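Local coordinates for PKS_KS domain-containing protein (Photorhabdus luminescens subsp. laumondii, PDB 6SMO) that probably acts as a beta-ketoacyl-[acyl-carrier-protein] synthase subunit, joining acyl units by condensation, and holds a polyketide-like pentaoxo-dodecanal chain in its pocket, at residues Ser173-Lys177 / Tyr178-Met182. Numbering follows the deposited sequence.
Sequences SVAKK and YGASM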
loop_
_atom_site.group_PDB
_atom_site.type_symbol
_atom_site.label_atom_id
_atom_site.label_comp_id
_atom_site.label_asym_id
_atom_site.label_seq_id
_atom_site.Cartn_x
_atom_site.Cartn_y
_atom_site.Cartn_z
ATOM N N SER B 173 -12.842 10.263 6.803
ATOM C CA SER B 173 -13.193 11.018 8.036
ATOM C C SER B 173 -12.701 12.466 7.924
ATOM O O SER B 173 -13.466 13.379 8.299
ATOM C CB SER B 173 -12.642 10.348 9.270
ATOM O OG SER B 173 -13.236 9.073 9.464
ATOM N N VAL B 174 -11.473 12.659 7.431
ATOM C CA VAL B 174 -10.829 13.996 7.242
ATOM C C VAL B 174 -11.532 14.727 6.091
ATOM O O VAL B 174 -11.785 15.941 6.236
ATOM C CB VAL B 174 -9.311 13.860 7.002
ATOM C CG1 VAL B 174 -8.684 15.159 6.517
ATOM C CG2 VAL B 174 -8.596 13.362 8.248
ATOM N N ALA B 175 -11.832 14.016 4.997
ATOM C CA ALA B 175 -12.545 14.540 3.806
ATOM C C ALA B 175 -13.941 15.035 4.209
ATOM O O ALA B 175 -14.376 16.074 3.673
ATOM C CB ALA B 175 -12.623 13.477 2.738
ATOM N N LYS B 176 -14.611 14.313 5.115
ATOM C CA LYS B 176 -15.953 14.660 5.658
ATOM C C LYS B 176 -15.867 15.953 6.479
ATOM O O LYS B 176 -16.767 16.802 6.329
ATOM C CB LYS B 176 -16.502 13.515 6.518
ATOM C CG LYS B 176 -17.292 12.455 5.762
ATOM C CD LYS B 176 -18.772 12.764 5.657
ATOM C CE LYS B 176 -19.535 12.451 6.928
ATOM N NZ LYS B 176 -20.944 12.904 6.848
ATOM N N LYS B 177 -14.822 16.093 7.303
ATOM C CA LYS B 177 -14.687 17.168 8.325
ATOM C C LYS B 177 -14.478 18.533 7.653
ATOM O O LYS B 177 -15.083 19.511 8.133
ATOM C CB LYS B 177 -13.534 16.857 9.287
ATOM C CG LYS B 177 -13.508 17.702 10.554
ATOM C CD LYS B 177 -12.441 17.289 11.547
ATOM C CE LYS B 177 -12.423 18.147 12.794
ATOM N NZ LYS B 177 -13.591 17.881 13.667
ATOM N N TYR B 178 -13.654 18.600 6.600
ATOM C CA TYR B 178 -13.225 19.861 5.935
ATOM C C TYR B 178 -13.855 19.997 4.541
ATOM O O TYR B 178 -13.523 20.973 3.840
ATOM C CB TYR B 178 -11.696 19.927 5.872
ATOM C CG TYR B 178 -11.020 19.683 7.199
ATOM C CD1 TYR B 178 -11.148 20.586 8.242
ATOM C CD2 TYR B 178 -10.269 18.540 7.421
ATOM C CE1 TYR B 178 -10.541 20.366 9.468
ATOM C CE2 TYR B 178 -9.655 18.304 8.640
ATOM C CZ TYR B 178 -9.791 19.220 9.668
ATOM O OH TYR B 178 -9.189 18.987 10.869
ATOM N N GLY B 179 -14.736 19.066 4.157
ATOM C CA GLY B 179 -15.551 19.142 2.927
ATOM C C GLY B 179 -14.715 19.018 1.664
ATOM O O GLY B 179 -14.846 19.890 0.784
ATOM N N ALA B 180 -13.893 17.967 1.571
ATOM C CA ALA B 180 -13.072 17.626 0.385
ATOM C C ALA B 180 -13.923 16.825 -0.608
ATOM O O ALA B 180 -14.348 15.710 -0.248
ATOM C CB ALA B 180 -11.851 16.850 0.810
ATOM N N SER B 181 -14.165 17.378 -1.803
ATOM C CA SER B 181 -15.011 16.777 -2.870
ATOM C C SER B 181 -14.152 16.214 -4.011
ATOM O O SER B 181 -14.687 15.404 -4.789
ATOM C CB SER B 181 -16.018 17.769 -3.388
ATOM O OG SER B 181 -16.760 18.341 -2.321
ATOM N N MET B 182 -12.884 16.629 -4.117
ATOM C CA MET B 182 -11.897 16.089 -5.094
ATOM C C MET B 182 -11.431 14.706 -4.616
ATOM O O MET B 182 -11.661 14.385 -3.433
ATOM C CB MET B 182 -10.699 17.038 -5.230
ATOM C CG MET B 182 -9.638 16.607 -6.235
ATOM S SD MET B 182 -10.294 16.279 -7.888
ATOM C CE MET B 182 -9.017 15.207 -8.542
#
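A175 and A180 meet methyl to methyl where helix 169-178 ends and the chain turns toward strand 184-185, their CB atoms 4.0 Å apart. A180 N donates to A175 O over 2.9 Å, in the carbonyl plane and on a lone pair, and ties the turn back to the helix. G179, with positive phi (68°), ends the helix, and the A180 N to A175 O bond, reaching five residues back, is the 6→1 bond of a Schellman-type C-cap. This is the tightly packed side: A175 and A180 both rest on V125 of strand 123-128, A180 also touches F123, and A175 reaches F251 of the partner ketoacyl-synthase chain. Just upstream, Y178 N makes an i to i-4 helical bond to V174 O at 3.3 Å. The Y178 ring is bordered on two sides by the helix. At V174, chi1 near 180° (168°) sends CG1 to the ring edge, in the ring plane and 3.8 Å from Y178 CD2. K177 runs alongside the tyrosine, and its CG sits 4.1 Å from the Y178 ring centroid, almost on the normal, in a CH-pi contact. This is the looser side: the lysine chain extends past the phenol and bends only at chi4, leading its ammonium end away from the turn in an exposed position. Y178 OH hydrogen-bonds to E105 of helix 95-111. The chemistry is thus divided: backbone bonds and alanine methyls hold the inner side of the helix end against strand 123-128, while the lysine lays a methylene over one face of the tyrosine and leaves its charge at the surface.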